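Local coordinates for protein putative peptidyl-arginine deiminase (Chlorobium tepidum, PDB 1XKN) that probably hydrolyses the guanidinium group of arginine-like substrates, as agmatine or protein-arginine deiminases of its family do, at residues 245-248 against 249-253; 27-30 against 31-35; 161-164 against 165-169. All coordinates share one frame; numbering follows the deposited sequence.

Contact 1. Residues 245-248 against 249-253; sequences PLRE and NYELL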
loop_
_atom_site.group_PDB
_atom_site.type_symbol
_atom_site.label_atom_id
_atom_site.label_comp_id
_atom_site.label_asym_id
_atom_site.label_seq_id
_atom_site.Cartn_x
_atom_site.Cartn_y
_atom_site.Cartn_z
ATOM N N PRO A 245 -20.623 -7.917 0.595
ATOM C CA PRO A 245 -19.202 -8.287 0.568
ATOM C C PRO A 245 -18.468 -8.000 1.876
ATOM O O PRO A 245 -17.701 -8.831 2.365
ATOM C CB PRO A 245 -18.648 -7.455 -0.587
ATOM C CG PRO A 245 -19.827 -7.285 -1.481
ATOM C CD PRO A 245 -20.935 -6.997 -0.512
ATOM N N LEU A 246 -18.695 -6.819 2.438
ATOM C CA LEU A 246 -18.029 -6.456 3.679
ATOM C C LEU A 246 -18.553 -7.271 4.859
ATOM O O LEU A 246 -17.796 -7.606 5.767
ATOM C CB LEU A 246 -18.181 -4.955 3.944
ATOM C CG LEU A 246 -17.474 -4.062 2.918
ATOM C CD1 LEU A 246 -17.800 -2.603 3.195
ATOM C CD2 LEU A 246 -15.969 -4.299 2.977
ATOM N N ARG A 247 -19.842 -7.603 4.837
ATOM C CA ARG A 247 -20.436 -8.393 5.906
ATOM C C ARG A 247 -19.848 -9.797 5.926
ATOM O O ARG A 247 -19.501 -10.327 6.987
ATOM C CB ARG A 247 -21.954 -8.468 5.725
ATOM C CG ARG A 247 -22.700 -7.280 6.301
ATOM C CD ARG A 247 -22.664 -7.345 7.816
ATOM N NE ARG A 247 -23.284 -8.580 8.290
ATOM C CZ ARG A 247 -23.060 -9.125 9.481
ATOM N NH1 ARG A 247 -22.223 -8.547 10.333
ATOM N NH2 ARG A 247 -23.673 -10.251 9.819
ATOM N N GLU A 248 -19.736 -10.398 4.747
ATOM C CA GLU A 248 -19.192 -11.745 4.633
ATOM C C GLU A 248 -17.754 -11.782 5.130
ATOM O O GLU A 248 -17.355 -12.714 5.824
ATOM C CB GLU A 248 -19.252 -12.218 3.179
ATOM C CG GLU A 248 -20.654 -12.198 2.583
ATOM C CD GLU A 248 -20.676 -12.621 1.125
ATOM O OE1 GLU A 248 -19.829 -12.125 0.348
ATOM O OE2 GLU A 248 -21.549 -13.431 0.753
ATOM N N ASN A 249 -16.973 -10.766 4.781
ATOM C CA ASN A 249 -15.586 -10.739 5.217
ATOM C C ASN A 249 -15.429 -10.436 6.698
ATOM O O ASN A 249 -14.501 -10.932 7.337
ATOM C CB ASN A 249 -14.784 -9.755 4.369
ATOM C CG ASN A 249 -14.504 -10.299 2.986
ATOM O OD1 ASN A 249 -14.085 -11.446 2.842
ATOM N ND2 ASN A 249 -14.732 -9.485 1.960
ATOM N N TYR A 250 -16.335 -9.634 7.249
ATOM C CA TYR A 250 -16.278 -9.317 8.670
ATOM C C TYR A 250 -16.559 -10.593 9.457
ATOM O O TYR A 250 -15.834 -10.927 10.394
ATOM C CB TYR A 250 -17.318 -8.253 9.043
ATOM C CG TYR A 250 -17.480 -8.088 10.539
ATOM C CD1 TYR A 250 -16.498 -7.453 11.305
ATOM C CD2 TYR A 250 -18.584 -8.627 11.202
ATOM C CE1 TYR A 250 -16.612 -7.366 12.694
ATOM C CE2 TYR A 250 -18.703 -8.546 12.587
ATOM C CZ TYR A 250 -17.716 -7.919 13.326
ATOM O OH TYR A 250 -17.821 -7.862 14.699
ATOM N N GLU A 251 -17.614 -11.307 9.073
ATOM C CA GLU A 251 -17.960 -12.543 9.760
ATOM C C GLU A 251 -16.843 -13.569 9.603
ATOM O O GLU A 251 -16.552 -14.326 10.528
ATOM C CB GLU A 251 -19.282 -13.102 9.227
ATOM C CG GLU A 251 -20.509 -12.279 9.623
ATOM C CD GLU A 251 -20.614 -12.063 11.126
ATOM O OE1 GLU A 251 -20.313 -13.004 11.892
ATOM O OE2 GLU A 251 -21.013 -10.955 11.548
ATOM N N LEU A 252 -16.205 -13.586 8.435
ATOM C CA LEU A 252 -15.108 -14.518 8.201
ATOM C C LEU A 252 -13.958 -14.189 9.152
ATOM O O LEU A 252 -13.394 -15.079 9.792
ATOM C CB LEU A 252 -14.628 -14.429 6.751
ATOM C CG LEU A 252 -13.472 -15.351 6.344
ATOM C CD1 LEU A 252 -13.836 -16.807 6.614
ATOM C CD2 LEU A 252 -13.163 -15.147 4.873
ATOM N N LEU A 253 -13.611 -12.910 9.252
ATOM C CA LEU A 253 -12.532 -12.493 10.143
ATOM C C LEU A 253 -12.804 -12.874 11.590
ATOM O O LEU A 253 -11.876 -13.152 12.351
ATOM C CB LEU A 253 -12.320 -10.979 10.048
ATOM C CG LEU A 253 -11.411 -10.529 8.905
ATOM C CD1 LEU A 253 -11.552 -9.036 8.691
ATOM C CD2 LEU A 253 -9.966 -10.896 9.233
#
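Pro245 and Asn249 begin a run of i to i+4 backbone bonds that carries helix 243-253 through four successive residues. The carbonyl of Pro245 accepts the Asn249 amide, O to N 3.2 Å. The Asn249 side chain folds back beside its own helix, yet its amide is used elsewhere: OD1 takes the backbone N-H of Gly206, and ND2 gives a weak bond to Asp207 O. The Leu246 side chain packs on Met221 and Met271, while its carbonyl O receives Tyr250 N at 2.9 Å.

Arg247 makes the salt bridge of this helix turn. Its backbone O holds Glu251 N in a nearly straight bond of 171°, and its chain, bent at chi2 and chi3, brings the guanidinium back alongside Glu251. There NH1 lies 3.0 Å from Glu251 OE2 in a salt bridge whose hydrogen bond is weak because the N-H...O angle is only 124°. The guanidinium and carboxylate planes are 58° apart. Glu251 CG sits over one guanidinium face, and NH1 also comes 3.7 Å from Tyr250 CD2 at an oblique angle. Glu248 ends the series, its O bonded to Leu252 N, and sends its carboxylate back to Lys244.

An i to i+4 salt bridge of this kind is a common feature of helix surfaces. Tyr250 and Leu253, for their part, pack on strands 229-233 and 265-269, as in the crossover helix of a beta-alpha-beta unit.

Contact 2. Residues 27-30 against 31-35; sequences ESWP and GKFEP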
loop_
_atom_site.group_PDB
_atom_site.type_symbol
_atom_site.label_atom_id
_atom_site.label_comp_id
_atom_site.label_asym_id
_atom_site.label_seq_id
_atom_site.Cartn_x
_atom_site.Cartn_y
_atom_site.Cartn_z
ATOM N N GLU A 27 -3.930 9.470 -18.417
ATOM C CA GLU A 27 -4.905 8.396 -18.589
ATOM C C GLU A 27 -5.397 7.790 -17.281
ATOM O O GLU A 27 -6.435 7.127 -17.247
ATOM C CB GLU A 27 -4.306 7.278 -19.447
ATOM C CG GLU A 27 -4.702 7.320 -20.908
ATOM C CD GLU A 27 -6.169 7.002 -21.122
ATOM O OE1 GLU A 27 -6.602 6.956 -22.295
ATOM O OE2 GLU A 27 -6.897 6.796 -20.123
ATOM N N SER A 28 -4.644 7.997 -16.206
ATOM C CA SER A 28 -5.027 7.457 -14.908
ATOM C C SER A 28 -6.169 8.263 -14.307
ATOM O O SER A 28 -6.996 7.731 -13.569
ATOM C CB SER A 28 -3.830 7.467 -13.955
ATOM O OG SER A 28 -2.816 6.582 -14.394
ATOM N N TRP A 29 -6.204 9.550 -14.630
ATOM C CA TRP A 29 -7.240 10.456 -14.137
ATOM C C TRP A 29 -7.823 11.170 -15.358
ATOM O O TRP A 29 -7.760 12.394 -15.459
ATOM C CB TRP A 29 -6.612 11.475 -13.183
ATOM C CG TRP A 29 -6.032 10.871 -11.932
ATOM C CD1 TRP A 29 -6.697 10.591 -10.773
ATOM C CD2 TRP A 29 -4.668 10.467 -11.717
ATOM N NE1 TRP A 29 -5.835 10.041 -9.850
ATOM C CE2 TRP A 29 -4.586 9.951 -10.406
ATOM C CE3 TRP A 29 -3.509 10.490 -12.508
ATOM C CZ2 TRP A 29 -3.394 9.463 -9.862
ATOM C CZ3 TRP A 29 -2.319 10.004 -11.968
ATOM C CH2 TRP A 29 -2.274 9.495 -10.656
ATOM N N PRO A 30 -8.431 10.408 -16.284
ATOM C CA PRO A 30 -9.011 10.972 -17.508
ATOM C C PRO A 30 -9.953 12.157 -17.335
ATOM O O PRO A 30 -11.018 12.041 -16.736
ATOM C CB PRO A 30 -9.694 9.766 -18.153
ATOM C CG PRO A 30 -10.107 8.947 -16.976
ATOM C CD PRO A 30 -8.883 9.019 -16.087
ATOM N N GLY A 31 -9.539 13.304 -17.865
ATOM C CA GLY A 31 -10.361 14.498 -17.792
ATOM C C GLY A 31 -10.283 15.298 -16.508
ATOM O O GLY A 31 -10.978 16.304 -16.364
ATOM N N LYS A 32 -9.452 14.867 -15.567
ATOM C CA LYS A 32 -9.322 15.591 -14.311
ATOM C C LYS A 32 -7.977 15.309 -13.651
ATOM O O LYS A 32 -7.911 14.856 -12.510
ATOM C CB LYS A 32 -10.465 15.213 -13.364
ATOM C CG LYS A 32 -10.642 16.185 -12.205
ATOM C CD LYS A 32 -11.935 15.930 -11.439
ATOM C CE LYS A 32 -11.932 14.565 -10.764
ATOM N NZ LYS A 32 -13.159 14.350 -9.958
ATOM N N PHE A 33 -6.902 15.594 -14.377
ATOM C CA PHE A 33 -5.562 15.366 -13.859
ATOM C C PHE A 33 -4.995 16.570 -13.110
ATOM O O PHE A 33 -4.204 16.410 -12.186
ATOM C CB PHE A 33 -4.609 14.998 -15.002
ATOM C CG PHE A 33 -3.195 14.759 -14.554
ATOM C CD1 PHE A 33 -2.813 13.528 -14.032
ATOM C CD2 PHE A 33 -2.252 15.780 -14.619
ATOM C CE1 PHE A 33 -1.510 13.315 -13.580
ATOM C CE2 PHE A 33 -0.951 15.579 -14.171
ATOM C CZ PHE A 33 -0.580 14.344 -13.649
ATOM N N GLU A 34 -5.401 17.771 -13.507
ATOM C CA GLU A 34 -4.892 18.994 -12.887
ATOM C C GLU A 34 -4.781 19.030 -11.360
ATOM O O GLU A 34 -3.776 19.498 -10.826
ATOM C CB GLU A 34 -5.697 20.199 -13.372
ATOM C CG GLU A 34 -5.319 20.629 -14.780
ATOM C CD GLU A 34 -6.064 21.864 -15.227
ATOM O OE1 GLU A 34 -6.142 22.826 -14.433
ATOM O OE2 GLU A 34 -6.558 21.879 -16.374
ATOM N N PRO A 35 -5.805 18.548 -10.636
ATOM C CA PRO A 35 -5.755 18.556 -9.168
ATOM C C PRO A 35 -4.825 17.512 -8.543
ATOM O O PRO A 35 -4.396 17.661 -7.400
ATOM C CB PRO A 35 -7.210 18.298 -8.766
ATOM C CG PRO A 35 -7.999 18.756 -9.957
ATOM C CD PRO A 35 -7.170 18.260 -11.105
#
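Trp29, first residue of a type II beta turn, and Phe33, just after it, bring their rings together in the loop between strand 15-21 and helix 36-50. The turn, which runs from Trp29 to Lys32, is closed by a single backbone hydrogen bond, Lys32 N to Trp29 O at 3.0 Å. Pro30 and Gly31 occupy its two central positions. Proline suits the first, where phi is negative, and glycine the second, where phi is positive at 83° and a CB would collide with the carbonyl O of Pro30.

From its CB outward, the Trp29 side chain works on several neighbours. CB itself stands 3.7 Å from Lys32 O and a little farther from Phe33 CA, so CB rests against the backbone at the end of the turn. Beyond it, CG is anti to the carbonyl carbon, and Ser28 CB lies over one face of the ring, toward its rim. On the five-membered side, NE1 donates a hydrogen bond to Leu330 O, which anchors this end of the indole to another loop; Trp332 from that loop also touches Trp29 and bonds to Pro30 O through its own NE1. On the six-membered side, CZ3 approaches Phe33 CE1 to 3.8 Å.

Phe33 has CG anti to its backbone N (chi1 179°), which brings its ring beside the indole. The centroids of the phenyl and the indole six-membered ring are 5.7 Å apart and the planes make 58°, an oblique pairing. Its closest point is Trp29 CE3, lying in the plane of the phenyl ring at its edge, 3.5 Å from Phe33 CD1.

Contact 3. Residues 161-164 against 165-169; sequences DVNG and AGLLL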
loop_
_atom_site.group_PDB
_atom_site.type_symbol
_atom_site.label_atom_id
_atom_site.label_comp_id
_atom_site.label_asym_id
_atom_site.label_seq_id
_atom_site.Cartn_x
_atom_site.Cartn_y
_atom_site.Cartn_z
ATOM N N ASP A 161 -1.270 -7.983 3.020
ATOM C CA ASP A 161 -1.083 -7.196 4.234
ATOM C C ASP A 161 -0.590 -8.158 5.309
ATOM O O ASP A 161 -1.248 -9.154 5.602
ATOM C CB ASP A 161 -2.400 -6.536 4.654
ATOM C CG ASP A 161 -2.222 -5.550 5.794
ATOM O OD1 ASP A 161 -2.293 -5.972 6.965
ATOM O OD2 ASP A 161 -1.994 -4.355 5.511
ATOM N N VAL A 162 0.572 -7.868 5.886
ATOM C CA VAL A 162 1.152 -8.753 6.896
ATOM C C VAL A 162 1.113 -8.208 8.322
ATOM O O VAL A 162 1.067 -6.997 8.533
ATOM C CB VAL A 162 2.621 -9.100 6.539
ATOM C CG1 VAL A 162 2.682 -9.719 5.151
ATOM C CG2 VAL A 162 3.490 -7.844 6.596
ATOM N N ASN A 163 1.132 -9.106 9.305
ATOM C CA ASN A 163 1.101 -8.679 10.700
ATOM C C ASN A 163 2.515 -8.620 11.277
ATOM O O ASN A 163 2.709 -8.273 12.443
ATOM C CB ASN A 163 0.208 -9.615 11.530
ATOM C CG ASN A 163 0.908 -10.897 11.932
ATOM O OD1 ASN A 163 1.688 -11.458 11.168
ATOM N ND2 ASN A 163 0.620 -11.372 13.136
ATOM N N GLY A 164 3.498 -8.959 10.446
ATOM C CA GLY A 164 4.891 -8.914 10.863
ATOM C C GLY A 164 5.333 -10.038 11.778
ATOM O O GLY A 164 6.426 -9.996 12.345
ATOM N N ALA A 165 4.488 -11.053 11.921
ATOM C CA ALA A 165 4.813 -12.174 12.786
ATOM C C ALA A 165 4.388 -13.510 12.194
ATOM O O ALA A 165 4.218 -14.490 12.922
ATOM C CB ALA A 165 4.170 -11.979 14.154
ATOM N N GLY A 166 4.197 -13.550 10.879
ATOM C CA GLY A 166 3.825 -14.805 10.249
ATOM C C GLY A 166 2.491 -14.861 9.532
ATOM O O GLY A 166 2.236 -15.805 8.780
ATOM N N LEU A 167 1.635 -13.873 9.761
ATOM C CA LEU A 167 0.336 -13.849 9.105
ATOM C C LEU A 167 0.339 -12.932 7.898
ATOM O O LEU A 167 1.022 -11.909 7.880
ATOM C CB LEU A 167 -0.752 -13.374 10.069
ATOM C CG LEU A 167 -0.912 -14.125 11.392
ATOM C CD1 LEU A 167 -2.079 -13.520 12.158
ATOM C CD2 LEU A 167 -1.142 -15.602 11.133
ATOM N N LEU A 168 -0.425 -13.318 6.882
ATOM C CA LEU A 168 -0.563 -12.522 5.671
ATOM C C LEU A 168 -2.031 -12.575 5.270
ATOM O O LEU A 168 -2.604 -13.654 5.089
ATOM C CB LEU A 168 0.329 -13.060 4.544
ATOM C CG LEU A 168 0.263 -12.292 3.217
ATOM C CD1 LEU A 168 1.582 -12.422 2.471
ATOM C CD2 LEU A 168 -0.893 -12.806 2.363
ATOM N N LEU A 169 -2.629 -11.393 5.161
ATOM C CA LEU A 169 -4.033 -11.245 4.795
ATOM C C LEU A 169 -4.129 -10.887 3.313
ATOM O O LEU A 169 -3.392 -10.029 2.827
ATOM C CB LEU A 169 -4.662 -10.132 5.638
ATOM C CG LEU A 169 -6.165 -9.894 5.519
ATOM C CD1 LEU A 169 -6.906 -11.095 6.085
ATOM C CD2 LEU A 169 -6.558 -8.627 6.274
#
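Asn163 and Leu167 face each other where the chain reverses between strands 160-162 and 167-171, and backbone hydrogen bonds join the two arms. In the Asp161 and Leu169 pair, a hydrogen-bonded antiparallel one, Leu169 N reaches Asp161 O at 2.7 Å in an almost perfectly straight bond (178°), whereas the return bond from Asp161 N to Leu169 O is weak. Nearer the turn, Asn163 N donates to Leu167 O at 3.1 Å. Two CA-H...O contacts fill in between these bonds, Leu168 CA to Asp161 O and Val162 CA to Leu167 O.

Side-chain polar bonds hold the loop itself. The Asn163 carboxamide, placed by a chi1 of 81° between its backbone N and carbonyl carbon, points into the reversal. OD1 accepts two amides, Leu167 N at 2.8 Å and Ala165 N at 2.9 Å, one on each face of the carboxamide plane and both well out of it. ND2 donates to Glu227 O, so both ends of the amide are engaged and its rotation is fixed. Gly164 and Gly166 carry positive phi values on either side of Ala165. Farther along, the carboxylate of Asp161 is held by a salt bridge to Arg223 and a bond from the Phe224 amide.

The apolar contact across the hairpin is Val162 CG1 with Leu168 CD1 at 4.0 Å, the two side chains crossing at the non-hydrogen-bonded pair. The Leu167 alkyl group passes obliquely by the Asn163 carboxamide, CD1 3.6 Å from ND2. Leu169 packs on Ala222 and Phe224.

The Ala165 N to Asn163 OD1 bond defines an Asx turn within the loop of a beta hairpin, where OD1 also takes Leu167 N, in the opposite direction to the Asn163 N to Leu167 O bond.

Overall arrangement
The three contacts follow in the chain order 2, 3, 1 and do not touch. Contacts 1 and 3 are neighbours: their centres lie 18 Å apart and their nearest atoms about 4 Å, and strand 201-205 connects them, since Leu205 meets Leu169 of the hairpin as well as Asn249, Leu252 and Leu253 of the helix. Contact 2 stands apart, its centre 33 Å from that of contact 1 and 35 Å from that of contact 3, on the opposite side of the chain's centre from the latter. A sodium ion bound by Asn117, Trp118 and Asn134 involves none of the three. Together they illustrate local closure in a helix, a beta turn and a hairpin.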